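Local coordinates for protein flagellar assembly factor FliW (Geobacillus thermodenitrificans, PDB 5DMD) that probably binds the translational regulator CsrA, relieving its repression of target genes such as that for flagellin, and takes part in flagellum assembly, at residues T6-D11 with F45-S50; L30-F35 with V51-L56; A91-L96 with I113-H118; D104-L109 with K133-L138. The protein carries 1 engineered substitution. One frame throughout, in Å; residues are numbered along the deposited sequence.

Interaction 1 of 4, residues T6-D11 with F45-S50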
loop_
_atom_site.group_PDB
_atom_site.type_symbol
_atom_site.label_atom_id
_atom_site.label_comp_id
_atom_site.label_asym_id
_atom_site.label_seq_id
_atom_site.Cartn_x
_atom_site.Cartn_y
_atom_site.Cartn_z
ATOM N N THR A 6 1.546 -16.908 -4.834
ATOM C CA THR A 6 1.303 -15.760 -3.962
ATOM C C THR A 6 1.665 -16.095 -2.522
ATOM O O THR A 6 1.916 -17.249 -2.164
ATOM C CB THR A 6 -0.158 -15.289 -3.985
ATOM O OG1 THR A 6 -0.985 -16.275 -3.356
ATOM C CG2 THR A 6 -0.654 -15.041 -5.410
ATOM N N LYS A 7 1.649 -15.061 -1.684
ATOM C CA LYS A 7 1.974 -15.243 -0.273
ATOM C C LYS A 7 0.804 -15.821 0.509
ATOM O O LYS A 7 1.003 -16.687 1.369
ATOM C CB LYS A 7 2.395 -13.911 0.352
ATOM C CG LYS A 7 2.867 -14.059 1.796
ATOM C CD LYS A 7 3.755 -12.904 2.205
ATOM C CE LYS A 7 3.956 -12.904 3.713
ATOM N NZ LYS A 7 4.831 -11.776 4.131
ATOM N N TYR A 8 -0.415 -15.351 0.237
ATOM C CA TYR A 8 -1.574 -15.668 1.058
ATOM C C TYR A 8 -2.733 -16.313 0.312
ATOM O O TYR A 8 -3.693 -16.737 0.969
ATOM C CB TYR A 8 -2.118 -14.397 1.728
ATOM C CG TYR A 8 -1.176 -13.704 2.674
ATOM C CD1 TYR A 8 -0.838 -14.272 3.895
ATOM C CD2 TYR A 8 -0.645 -12.467 2.356
ATOM C CE1 TYR A 8 0.012 -13.621 4.774
ATOM C CE2 TYR A 8 0.206 -11.805 3.224
ATOM C CZ TYR A 8 0.531 -12.389 4.430
ATOM O OH TYR A 8 1.378 -11.733 5.296
ATOM N N HIS A 9 -2.701 -16.380 -1.022
ATOM C CA HIS A 9 -3.861 -16.798 -1.798
ATOM C C HIS A 9 -3.655 -18.101 -2.555
ATOM O O HIS A 9 -4.556 -18.520 -3.291
ATOM C CB HIS A 9 -4.257 -15.693 -2.786
ATOM C CG HIS A 9 -4.810 -14.470 -2.127
ATOM N ND1 HIS A 9 -4.008 -13.468 -1.612
ATOM C CD2 HIS A 9 -6.087 -14.087 -1.897
ATOM C CE1 HIS A 9 -4.771 -12.526 -1.086
ATOM N NE2 HIS A 9 -6.036 -12.874 -1.253
ATOM N N GLY A 10 -2.516 -18.757 -2.393
ATOM C CA GLY A 10 -2.192 -19.899 -3.227
ATOM C C GLY A 10 -1.919 -19.480 -4.665
ATOM O O GLY A 10 -1.736 -18.305 -4.980
ATOM N N ASP A 11 -1.883 -20.475 -5.548
ATOM C CA ASP A 11 -1.680 -20.182 -6.961
ATOM C C ASP A 11 -2.964 -19.620 -7.566
ATOM O O ASP A 11 -4.028 -20.244 -7.466
ATOM C CB ASP A 11 -1.293 -21.446 -7.727
ATOM C CG ASP A 11 0.105 -21.947 -7.407
ATOM O OD1 ASP A 11 0.799 -21.380 -6.546
ATOM O OD2 ASP A 11 0.503 -22.959 -8.028
ATOM N N PHE A 45 -8.478 -5.514 4.546
ATOM C CA PHE A 45 -7.086 -5.711 4.171
ATOM C C PHE A 45 -6.970 -6.152 2.718
ATOM O O PHE A 45 -7.732 -7.002 2.244
ATOM C CB PHE A 45 -6.425 -6.750 5.076
ATOM C CG PHE A 45 -6.573 -6.449 6.533
ATOM C CD1 PHE A 45 -6.363 -5.171 7.010
ATOM C CD2 PHE A 45 -6.955 -7.437 7.424
ATOM C CE1 PHE A 45 -6.511 -4.886 8.351
ATOM C CE2 PHE A 45 -7.107 -7.158 8.762
ATOM C CZ PHE A 45 -6.890 -5.880 9.224
ATOM N N ILE A 46 -5.995 -5.572 2.029
ATOM C CA ILE A 46 -5.673 -5.876 0.641
ATOM C C ILE A 46 -4.194 -6.231 0.601
ATOM O O ILE A 46 -3.383 -5.584 1.273
ATOM C CB ILE A 46 -5.940 -4.657 -0.275
ATOM C CG1 ILE A 46 -7.360 -4.110 -0.102
ATOM C CG2 ILE A 46 -5.654 -4.988 -1.744
ATOM C CD1 ILE A 46 -7.508 -3.057 0.979
ATOM N N ILE A 47 -3.840 -7.255 -0.177
ATOM C CA ILE A 47 -2.445 -7.665 -0.342
ATOM C C ILE A 47 -1.884 -7.017 -1.599
ATOM O O ILE A 47 -2.422 -7.205 -2.701
ATOM C CB ILE A 47 -2.300 -9.191 -0.423
ATOM C CG1 ILE A 47 -2.945 -9.851 0.794
ATOM C CG2 ILE A 47 -0.817 -9.556 -0.505
ATOM C CD1 ILE A 47 -2.378 -9.351 2.113
ATOM N N LEU A 48 -0.792 -6.270 -1.443
ATOM C CA LEU A 48 -0.006 -5.808 -2.585
ATOM C C LEU A 48 0.949 -6.941 -2.948
ATOM O O LEU A 48 1.972 -7.134 -2.291
ATOM C CB LEU A 48 0.741 -4.529 -2.210
ATOM C CG LEU A 48 1.572 -3.896 -3.325
ATOM C CD1 LEU A 48 0.665 -3.386 -4.445
ATOM C CD2 LEU A 48 2.440 -2.779 -2.751
ATOM N N GLN A 49 0.615 -7.698 -3.997
ATOM C CA GLN A 49 1.284 -8.960 -4.319
ATOM C C GLN A 49 2.141 -8.808 -5.568
ATOM O O GLN A 49 1.626 -8.478 -6.641
ATOM C CB GLN A 49 0.238 -10.052 -4.557
ATOM C CG GLN A 49 0.813 -11.382 -5.020
ATOM C CD GLN A 49 1.621 -12.072 -3.940
ATOM O OE1 GLN A 49 1.114 -12.376 -2.860
ATOM N NE2 GLN A 49 2.905 -12.290 -4.219
ATOM N N SER A 50 3.438 -9.072 -5.442
ATOM C CA SER A 50 4.301 -9.094 -6.612
ATOM C C SER A 50 3.889 -10.217 -7.558
ATOM O O SER A 50 3.624 -11.345 -7.135
ATOM C CB SER A 50 5.751 -9.324 -6.185
ATOM O OG SER A 50 6.544 -9.605 -7.326
HETATM O O HOH W 1 -1.161 -13.107 -1.356
#

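Interaction 2 of 4, residues L30-F35 with V51-L56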
loop_
_atom_site.group_PDB
_atom_site.type_symbol
_atom_site.label_atom_id
_atom_site.label_comp_id
_atom_site.label_asym_id
_atom_site.label_seq_id
_atom_site.Cartn_x
_atom_site.Cartn_y
_atom_site.Cartn_z
ATOM N N LEU A 30 13.727 -2.102 -6.518
ATOM C CA LEU A 30 13.471 -1.336 -7.737
ATOM C C LEU A 30 13.072 -2.217 -8.908
ATOM O O LEU A 30 12.427 -1.732 -9.839
ATOM C CB LEU A 30 14.704 -0.525 -8.129
ATOM C CG LEU A 30 15.260 0.359 -7.016
ATOM C CD1 LEU A 30 16.438 1.149 -7.559
ATOM C CD2 LEU A 30 14.215 1.297 -6.485
ATOM N N GLU A 31 13.434 -3.495 -8.874
ATOM C CA GLU A 31 13.171 -4.424 -9.965
ATOM C C GLU A 31 11.749 -4.950 -9.933
ATOM O O GLU A 31 11.316 -5.587 -10.899
ATOM C CB GLU A 31 14.145 -5.594 -9.815
ATOM C CG GLU A 31 13.833 -6.495 -8.608
ATOM C CD GLU A 31 14.381 -5.956 -7.278
ATOM O OE1 GLU A 31 15.366 -5.191 -7.289
ATOM O OE2 GLU A 31 13.824 -6.311 -6.220
ATOM N N GLU A 32 11.019 -4.699 -8.848
ATOM C CA GLU A 32 9.653 -5.187 -8.682
ATOM C C GLU A 32 8.692 -4.135 -9.218
ATOM O O GLU A 32 8.262 -3.225 -8.504
ATOM C CB GLU A 32 9.402 -5.538 -7.220
ATOM C CG GLU A 32 10.272 -6.679 -6.734
ATOM C CD GLU A 32 9.759 -8.039 -7.213
ATOM O OE1 GLU A 32 8.598 -8.122 -7.681
ATOM O OE2 GLU A 32 10.508 -9.030 -7.095
ATOM N N LYS A 33 8.349 -4.271 -10.498
ATOM C CA LYS A 33 7.575 -3.270 -11.210
ATOM C C LYS A 33 6.147 -3.693 -11.522
ATOM O O LYS A 33 5.404 -2.906 -12.117
ATOM C CB LYS A 33 8.296 -2.850 -12.495
ATOM C CG LYS A 33 9.678 -2.233 -12.234
ATOM C CD LYS A 33 10.218 -1.557 -13.489
ATOM C CE LYS A 33 11.690 -1.194 -13.342
ATOM N NZ LYS A 33 11.948 -0.246 -12.221
ATOM N N GLN A 34 5.733 -4.903 -11.140
ATOM C CA GLN A 34 4.407 -5.415 -11.458
ATOM C C GLN A 34 3.788 -6.008 -10.205
ATOM O O GLN A 34 4.352 -6.940 -9.613
ATOM C CB GLN A 34 4.482 -6.478 -12.550
ATOM C CG GLN A 34 4.797 -5.919 -13.920
ATOM C CD GLN A 34 5.290 -6.989 -14.868
ATOM O OE1 GLN A 34 4.711 -7.200 -15.930
ATOM N NE2 GLN A 34 6.359 -7.673 -14.486
ATOM N N PHE A 35 2.631 -5.477 -9.812
ATOM C CA PHE A 35 1.907 -5.953 -8.642
ATOM C C PHE A 35 0.435 -6.127 -8.973
ATOM O O PHE A 35 -0.115 -5.490 -9.876
ATOM C CB PHE A 35 2.012 -4.947 -7.485
ATOM C CG PHE A 35 3.354 -4.911 -6.835
ATOM C CD1 PHE A 35 4.368 -4.101 -7.332
ATOM C CD2 PHE A 35 3.604 -5.678 -5.706
ATOM C CE1 PHE A 35 5.621 -4.079 -6.711
ATOM C CE2 PHE A 35 4.847 -5.668 -5.093
ATOM C CZ PHE A 35 5.856 -4.863 -5.593
ATOM N N VAL A 51 3.860 -9.908 -8.858
ATOM C CA VAL A 51 3.588 -10.894 -9.904
ATOM C C VAL A 51 4.791 -11.772 -10.205
ATOM O O VAL A 51 4.639 -12.837 -10.816
ATOM C CB VAL A 51 3.115 -10.083 -11.127
ATOM C CG1 VAL A 51 2.980 -10.942 -12.378
ATOM C CG2 VAL A 51 1.816 -9.397 -10.822
ATOM N N ASN A 52 5.982 -11.378 -9.755
ATOM C CA ASN A 52 7.195 -12.126 -10.046
ATOM C C ASN A 52 7.789 -12.835 -8.840
ATOM O O ASN A 52 8.507 -13.823 -9.024
ATOM C CB ASN A 52 8.257 -11.188 -10.636
ATOM C CG ASN A 52 7.825 -10.604 -11.951
ATOM O OD1 ASN A 52 7.740 -11.317 -12.949
ATOM N ND2 ASN A 52 7.533 -9.306 -11.963
ATOM N N THR A 53 7.514 -12.367 -7.625
ATOM C CA THR A 53 8.141 -12.884 -6.410
ATOM C C THR A 53 7.054 -13.231 -5.398
ATOM O O THR A 53 6.521 -12.330 -4.726
ATOM C CB THR A 53 9.090 -11.844 -5.823
ATOM O OG1 THR A 53 10.034 -11.447 -6.820
ATOM C CG2 THR A 53 9.847 -12.427 -4.638
ATOM N N PRO A 54 6.703 -14.514 -5.255
ATOM C CA PRO A 54 5.565 -14.870 -4.387
ATOM C C PRO A 54 5.663 -14.348 -2.961
ATOM O O PRO A 54 4.646 -13.933 -2.391
ATOM C CB PRO A 54 5.559 -16.410 -4.438
ATOM C CG PRO A 54 6.150 -16.736 -5.773
ATOM C CD PRO A 54 7.182 -15.665 -6.043
ATOM N N ALA A 55 6.854 -14.354 -2.360
ATOM C CA ALA A 55 6.965 -13.959 -0.960
ATOM C C ALA A 55 6.783 -12.461 -0.755
ATOM O O ALA A 55 6.580 -12.023 0.385
ATOM C CB ALA A 55 8.305 -14.418 -0.379
ATOM N N LEU A 56 6.856 -11.666 -1.822
ATOM C CA LEU A 56 6.738 -10.216 -1.703
ATOM C C LEU A 56 5.256 -9.864 -1.758
ATOM O O LEU A 56 4.708 -9.549 -2.817
ATOM C CB LEU A 56 7.515 -9.523 -2.815
ATOM C CG LEU A 56 7.981 -8.104 -2.480
ATOM C CD1 LEU A 56 8.627 -8.083 -1.100
ATOM C CD2 LEU A 56 8.931 -7.564 -3.533
#

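Interaction 3 of 4, residues A91-L96 with I113-H118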
loop_
_atom_site.group_PDB
_atom_site.type_symbol
_atom_site.label_atom_id
_atom_site.label_comp_id
_atom_site.label_asym_id
_atom_site.label_seq_id
_atom_site.Cartn_x
_atom_site.Cartn_y
_atom_site.Cartn_z
ATOM N N ALA A 91 -6.265 6.023 -5.630
ATOM C CA ALA A 91 -6.504 5.196 -4.457
ATOM C C ALA A 91 -5.259 5.222 -3.584
ATOM O O ALA A 91 -4.138 5.099 -4.088
ATOM C CB ALA A 91 -6.801 3.753 -4.853
ATOM N N LEU A 92 -5.456 5.405 -2.279
ATOM C CA LEU A 92 -4.371 5.485 -1.318
ATOM C C LEU A 92 -4.419 4.288 -0.377
ATOM O O LEU A 92 -5.498 3.857 0.051
ATOM C CB LEU A 92 -4.488 6.748 -0.460
ATOM C CG LEU A 92 -4.208 8.131 -1.046
ATOM C CD1 LEU A 92 -4.401 9.186 0.039
ATOM C CD2 LEU A 92 -2.819 8.224 -1.656
ATOM N N TYR A 93 -3.244 3.781 -0.023
ATOM C CA TYR A 93 -3.114 2.674 0.915
ATOM C C TYR A 93 -1.901 2.945 1.779
ATOM O O TYR A 93 -0.971 3.637 1.358
ATOM C CB TYR A 93 -2.883 1.330 0.200
ATOM C CG TYR A 93 -3.987 0.984 -0.779
ATOM C CD1 TYR A 93 -5.170 0.409 -0.344
ATOM C CD2 TYR A 93 -3.849 1.256 -2.131
ATOM C CE1 TYR A 93 -6.188 0.114 -1.230
ATOM C CE2 TYR A 93 -4.864 0.962 -3.029
ATOM C CZ TYR A 93 -6.022 0.390 -2.575
ATOM O OH TYR A 93 -7.025 0.096 -3.480
ATOM N N VAL A 94 -1.908 2.382 2.986
ATOM C CA VAL A 94 -0.697 2.335 3.802
ATOM C C VAL A 94 -0.393 0.890 4.171
ATOM O O VAL A 94 -1.294 0.055 4.298
ATOM C CB VAL A 94 -0.763 3.233 5.054
ATOM C CG1 VAL A 94 -0.742 4.715 4.654
ATOM C CG2 VAL A 94 -1.999 2.901 5.890
ATOM N N ILE A 95 0.881 0.602 4.354
ATOM C CA ILE A 95 1.332 -0.757 4.636
ATOM C C ILE A 95 1.385 -1.001 6.132
ATOM O O ILE A 95 1.911 -0.187 6.894
ATOM C CB ILE A 95 2.690 -1.026 3.969
ATOM C CG1 ILE A 95 2.543 -0.877 2.463
ATOM C CG2 ILE A 95 3.221 -2.429 4.317
ATOM C CD1 ILE A 95 3.834 -0.999 1.707
ATOM N N LEU A 96 0.873 -2.154 6.549
ATOM C CA LEU A 96 0.867 -2.536 7.949
ATOM C C LEU A 96 2.099 -3.344 8.319
ATOM O O LEU A 96 2.621 -4.133 7.525
ATOM C CB LEU A 96 -0.375 -3.369 8.268
ATOM C CG LEU A 96 -1.747 -2.771 7.963
ATOM C CD1 LEU A 96 -2.841 -3.680 8.531
ATOM C CD2 LEU A 96 -1.864 -1.356 8.525
ATOM N N ILE A 113 1.231 4.010 -0.334
ATOM C CA ILE A 113 1.107 3.510 -1.704
ATOM C C ILE A 113 0.041 4.339 -2.412
ATOM O O ILE A 113 -1.099 4.433 -1.939
ATOM C CB ILE A 113 0.718 2.021 -1.704
ATOM C CG1 ILE A 113 1.787 1.155 -1.014
ATOM C CG2 ILE A 113 0.440 1.531 -3.131
ATOM C CD1 ILE A 113 3.076 1.030 -1.811
ATOM N N VAL A 114 0.390 4.905 -3.563
ATOM C CA VAL A 114 -0.478 5.809 -4.308
ATOM C C VAL A 114 -0.679 5.206 -5.685
ATOM O O VAL A 114 0.298 4.948 -6.395
ATOM C CB VAL A 114 0.153 7.204 -4.432
ATOM C CG1 VAL A 114 -0.762 8.132 -5.216
ATOM C CG2 VAL A 114 0.487 7.760 -3.047
ATOM N N ILE A 115 -1.938 4.997 -6.079
ATOM C CA ILE A 115 -2.249 4.347 -7.345
ATOM C C ILE A 115 -3.208 5.213 -8.147
ATOM O O ILE A 115 -4.253 5.629 -7.633
ATOM C CB ILE A 115 -2.842 2.944 -7.113
ATOM C CG1 ILE A 115 -1.781 2.042 -6.475
ATOM C CG2 ILE A 115 -3.373 2.353 -8.423
ATOM C CD1 ILE A 115 -2.291 0.678 -6.055
ATOM N N ASN A 116 -2.857 5.483 -9.406
ATOM C CA ASN A 116 -3.830 5.971 -10.375
ATOM C C ASN A 116 -4.567 4.744 -10.885
ATOM O O ASN A 116 -4.014 3.951 -11.655
ATOM C CB ASN A 116 -3.160 6.735 -11.518
ATOM C CG ASN A 116 -4.176 7.313 -12.505
ATOM O OD1 ASN A 116 -5.233 6.726 -12.744
ATOM N ND2 ASN A 116 -3.850 8.458 -13.092
ATOM N N VAL A 117 -5.811 4.578 -10.434
ATOM C CA VAL A 117 -6.520 3.318 -10.651
ATOM C C VAL A 117 -6.736 3.061 -12.137
ATOM O O VAL A 117 -6.422 1.979 -12.643
ATOM C CB VAL A 117 -7.847 3.302 -9.872
ATOM C CG1 VAL A 117 -8.546 1.975 -10.070
ATOM C CG2 VAL A 117 -7.595 3.543 -8.395
ATOM N N HIS A 118 -7.298 4.036 -12.859
ATOM C CA HIS A 118 -7.678 3.763 -14.244
ATOM C C HIS A 118 -6.482 3.695 -15.185
ATOM O O HIS A 118 -6.583 3.065 -16.245
ATOM C CB HIS A 118 -8.783 4.708 -14.744
ATOM C CG HIS A 118 -8.293 6.049 -15.204
ATOM N ND1 HIS A 118 -8.034 7.089 -14.334
ATOM C CD2 HIS A 118 -8.065 6.536 -16.449
ATOM C CE1 HIS A 118 -7.636 8.146 -15.021
ATOM N NE2 HIS A 118 -7.646 7.837 -16.306
#

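Interaction 4 of 4, residues D104-L109 with K133-L138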
loop_
_atom_site.group_PDB
_atom_site.type_symbol
_atom_site.label_atom_id
_atom_site.label_comp_id
_atom_site.label_asym_id
_atom_site.label_seq_id
_atom_site.Cartn_x
_atom_site.Cartn_y
_atom_site.Cartn_z
ATOM N N ASP A 104 -1.763 -4.800 18.299
ATOM C CA ASP A 104 -0.529 -4.032 18.368
ATOM C C ASP A 104 -0.014 -3.647 16.986
ATOM O O ASP A 104 1.097 -3.123 16.866
ATOM C CB ASP A 104 0.542 -4.811 19.135
ATOM C CG ASP A 104 0.248 -4.896 20.621
ATOM O OD1 ASP A 104 -0.612 -4.128 21.110
ATOM O OD2 ASP A 104 0.868 -5.748 21.294
ATOM N N THR A 105 -0.798 -3.909 15.942
ATOM C CA THR A 105 -0.363 -3.632 14.578
ATOM C C THR A 105 -0.232 -2.127 14.359
ATOM O O THR A 105 -1.005 -1.328 14.900
ATOM C CB THR A 105 -1.375 -4.228 13.604
ATOM O OG1 THR A 105 -1.319 -5.660 13.702
ATOM C CG2 THR A 105 -1.119 -3.799 12.159
ATOM N N THR A 106 0.766 -1.743 13.566
ATOM C CA THR A 106 0.998 -0.351 13.213
ATOM C C THR A 106 0.951 -0.173 11.703
ATOM O O THR A 106 1.043 -1.135 10.940
ATOM C CB THR A 106 2.355 0.143 13.730
ATOM O OG1 THR A 106 3.409 -0.651 13.169
ATOM C CG2 THR A 106 2.410 0.057 15.247
ATOM N N ALA A 107 0.821 1.083 11.290
ATOM C CA ALA A 107 0.881 1.472 9.888
ATOM C C ALA A 107 1.982 2.506 9.674
ATOM O O ALA A 107 2.253 3.337 10.544
ATOM C CB ALA A 107 -0.450 2.085 9.446
ATOM N N ASN A 108 2.614 2.456 8.497
ATOM C CA ASN A 108 3.597 3.465 8.097
ATOM C C ASN A 108 2.864 4.566 7.339
ATOM O O ASN A 108 2.618 4.452 6.136
ATOM C CB ASN A 108 4.726 2.849 7.268
ATOM C CG ASN A 108 5.834 3.851 6.954
ATOM O OD1 ASN A 108 5.611 5.061 6.951
ATOM N ND2 ASN A 108 7.043 3.350 6.718
ATOM N N LEU A 109 2.513 5.642 8.052
ATOM C CA LEU A 109 1.838 6.777 7.436
ATOM C C LEU A 109 2.791 7.693 6.673
ATOM O O LEU A 109 2.327 8.529 5.882
ATOM C CB LEU A 109 1.066 7.563 8.502
ATOM C CG LEU A 109 0.031 6.749 9.279
ATOM C CD1 LEU A 109 -0.757 7.672 10.195
ATOM C CD2 LEU A 109 -0.892 5.987 8.338
ATOM N N LYS A 133 4.902 9.331 10.843
ATOM C CA LYS A 133 6.005 8.451 11.209
ATOM C C LYS A 133 5.818 7.068 10.591
ATOM O O LYS A 133 4.817 6.771 9.945
ATOM C CB LYS A 133 6.167 8.367 12.729
ATOM C CG LYS A 133 5.901 9.673 13.460
ATOM C CD LYS A 133 7.059 10.636 13.234
ATOM C CE LYS A 133 7.095 11.742 14.276
ATOM N NZ LYS A 133 8.406 11.760 14.988
ATOM N N THR A 134 6.818 6.214 10.798
ATOM C CA THR A 134 6.810 4.872 10.236
ATOM C C THR A 134 5.956 3.893 11.028
ATOM O O THR A 134 5.678 2.796 10.534
ATOM C CB THR A 134 8.250 4.362 10.113
ATOM O OG1 THR A 134 8.771 4.088 11.418
ATOM C CG2 THR A 134 9.116 5.407 9.438
ATOM N N LYS A 135 5.537 4.249 12.238
ATOM C CA LYS A 135 4.731 3.358 13.062
ATOM C C LYS A 135 3.670 4.193 13.761
ATOM O O LYS A 135 3.993 5.027 14.614
ATOM C CB LYS A 135 5.601 2.611 14.076
ATOM C CG LYS A 135 6.220 1.337 13.513
ATOM C CD LYS A 135 7.691 1.217 13.865
ATOM C CE LYS A 135 7.887 0.660 15.262
ATOM N NZ LYS A 135 9.276 0.159 15.467
ATOM N N HIS A 136 2.416 3.995 13.367
ATOM C CA HIS A 136 1.262 4.541 14.072
ATOM C C HIS A 136 0.357 3.364 14.413
ATOM O O HIS A 136 -0.069 2.634 13.512
ATOM C CB HIS A 136 0.485 5.513 13.180
ATOM C CG HIS A 136 1.194 6.804 12.895
ATOM N ND1 HIS A 136 0.799 8.008 13.434
ATOM C CD2 HIS A 136 2.240 7.085 12.081
ATOM C CE1 HIS A 136 1.585 8.972 12.989
ATOM N NE2 HIS A 136 2.468 8.438 12.164
ATOM N N ARG A 137 0.056 3.185 15.704
ATOM C CA ARG A 137 -0.885 2.145 16.113
ATOM C C ARG A 137 -2.252 2.333 15.464
ATOM O O ARG A 137 -2.805 3.436 15.434
ATOM C CB ARG A 137 -1.071 2.131 17.635
ATOM C CG ARG A 137 0.060 1.502 18.432
ATOM C CD ARG A 137 -0.220 1.556 19.949
ATOM N NE ARG A 137 -1.465 0.882 20.305
ATOM C CZ ARG A 137 -1.560 -0.410 20.595
ATOM N NH1 ARG A 137 -0.504 -1.209 20.543
ATOM N NH2 ARG A 137 -2.746 -0.918 20.921
ATOM N N LEU A 138 -2.819 1.220 14.992
ATOM C CA LEU A 138 -4.188 1.229 14.485
ATOM C C LEU A 138 -5.208 1.324 15.609
ATOM O O LEU A 138 -6.345 1.737 15.371
ATOM C CB LEU A 138 -4.467 -0.046 13.688
ATOM C CG LEU A 138 -4.091 -0.055 12.207
ATOM C CD1 LEU A 138 -2.589 0.121 11.995
ATOM C CD2 LEU A 138 -4.568 -1.362 11.586
HETATM O O HOH W 2 2.007 -1.383 19.402
HETATM O O HOH W 3 4.185 0.459 10.785
#

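Interaction 1 of 4, residues T6-D11 with F45-S50
Gln49, buried on strand 45-50, forms the tight part of this contact, and the loop 6-11 is folded over its amide. With CG anti to the backbone N (chi1 175°) and a bend at chi2, the side chain crosses Thr6 at about a right angle. OE1 takes an almost straight hydrogen bond from Lys7 N at 3.0 Å, the donor standing above the carbonyl plane, with Thr6 CB 3.4 Å from OE1. NE2 donates to Ser50 O at 3.1 Å, the acceptor in the amide plane, and also reaches Pro54 O, so glutamine supplies an acceptor and a double donor together. A water donates to OE1 at 2.8 Å, accepts from Tyr8 N and meets His9 ND1. Thr6 OG1 keeps the loop compact by accepting from His9 N, an ST motif, and donating to Gly10 O. Toward the solvent side, the exposed Tyr8 and partly exposed His9 rest on buried Ile47: Tyr8 CD2 touches Ile47 CD1 at 3.6 Å, the tyrosine ring backed by Lys7 CG, and His9 offers its edge to Ile47 CG1 while NE2 bonds to Gln39 O. An alanine at Gln49 would probably loosen the loop, having lost the acceptor for Lys7 N and the water and the donor to Ser50 and Pro54. Strand 45-50 thus holds the loop by one amide, directly and through water, and by an isoleucine that meets two aromatic rings.

Interaction 2 of 4, residues L30-F35 with V51-L56
Three kinds of flat group take part, each with its own partners: a carboxylate, a pair of amides and a phenyl ring. The Glu32 carboxylate receives Thr53 OG1 on the syn lone pair of OE2 in a very short bond of 2.5 Å, and OE1 is hydrogen-bonded to Ser50 OG. Two hydroxyls share the charge of a buried acid, which would probably help to keep it ionised. The Gln34 and Asn52 amides cross obliquely, their planes 37° apart. The Phe35 ring packs edge-to-face with Phe22 and touches Leu48, turning its bulk into the core.

With CG anti to the carbonyl carbon (chi1 -64°), Glu32 brings CG to 3.6 Å from Leu56 CD2, the two side chains reaching toward each other, so the aliphatic half of the glutamate finds an apolar partner; the bend at chi2 (-77°) then turns the carboxylate to Thr53. Beta-branched Val51 sets one methyl, CG2, beside its own N and so 3.7 Å from Gln34 O, which that N binds; its CB faces Gln34 CB at 4.1 Å. Val51 N donates to Gln34 O at 3.1 Å in a nearly straight bond, although the donor stands above the carbonyl plane.

Leu56 N bonds back to Thr53 O, closing a type I beta turn from Thr53 to Leu56, with Pro54 in its second position. Glu32, in the loop leading into strand 34-39, ties the turn to that strand's beginning. The turn lies in the six-residue loop joining antiparallel neighbours 45-50 and 57-61 in a hairpin, at whose mouth Ser50 and Leu56 are bonded backbone to backbone.

Interaction 3 of 4, residues A91-L96 with I113-H118
Leu92 lays its CD2 methyl against Val114 CG2 at 3.6 Å, the two side chains running side by side from a non-hydrogen-bonded pair of the antiparallel ladder. On the other face stand Ala91, Tyr93, Ile113 and Ile115. Tyr93 and Ile113 face each other CB to CB at 4.1 Å, and the tyrosine reaches obliquely with CE2 to Ile115 CD1 at 4.0 Å. Ile95 joins them, its extended chain (chi2 175°) bringing CD1 to 4.0 Å from Ile113 CG1. Beta-branched residues suit this extended backbone, and the small Ala91 accommodates Val117 CG2 3.6 Å from its CB, just where the second strand ends.

The backbones are joined by two reciprocal pairs of bonds. Ala91 N and O pair with Ile115 O and N, the first at 2.9 Å, and Tyr93 does the same with Ile113, whose N lies 2.8 Å from Tyr93 O. Between them Leu92 CA points its hydrogen at Ile113 O.

The two strands form the beta hairpin 90-97 and 106-116. Strand 57-61 flanks the first, strand 121-124 the second; Leu48 of strand 45-50 packs on Ile113, while Ile72 and Leu82 of loops meet Leu92 and Val114.

Interaction 4 of 4, residues D104-L109 with K133-L138
His136 turns CG anti to its carbonyl carbon (chi1 -70°), and Leu109, with the same first torsion and an extended chi2, comes at it crosswise. Leu109 CD1 thereby lies over the centre of the imidazole face, 3.5 Å from the centroid, in a CH-pi contact. In its own plane the ring accepts from Lys133 N through NE2, at 2.9 Å, so NE2 bears no proton and the neutral imidazole is probably favoured. Arg137 bends at chi3 (58°), which brings NH1 to Asp104 OD1 at 3.0 Å in a straight salt bridge: the acid is in the guanidinium plane, but its oxygen is met from above the carboxylate plane. Arg137 NE bonds to Phe139 O, and a water links NH1 to Asp104 O. Another water joins Thr106 OG1 to Thr134 O. Leu138 CD1 packs 3.9 Å from Ala107 CB, where a small residue allows close approach. A serine in place of His136 would probably leave Lys133 N without this acceptor and Leu109 CD1 without the ring face it rests on. Ala107 N and His136 O, 2.9 Å apart, with the reverse bond from His136 N to Ala107 O, make the hydrogen-bonded pair. Leu138 N continues the ladder to Thr105 O at 3.1 Å. This short antiparallel pairing adds the last strand, 136-137, to the beginning of strand 106-116 in a branched sheet.

How the interactions relate
From the N terminus, interaction 1 folds the first loop back onto strand 45-50, closing a span that includes strands 20-21 and 34-39. Interaction 2 starts inside that span and ends just beyond it, so the two cross; they touch where Ser50 meets Glu32 and Leu56. Next, in series, comes interaction 3, the hairpin of strands 90-97 and 106-116, which meets interaction 1 through Leu48 and Ile113. Interaction 4 starts within the loop of interaction 3 and closes after it, so these two also cross, sharing strand 106-116. All four reach one antiparallel sheet, with interactions 2 and 4 on opposite sides of the chain's centre.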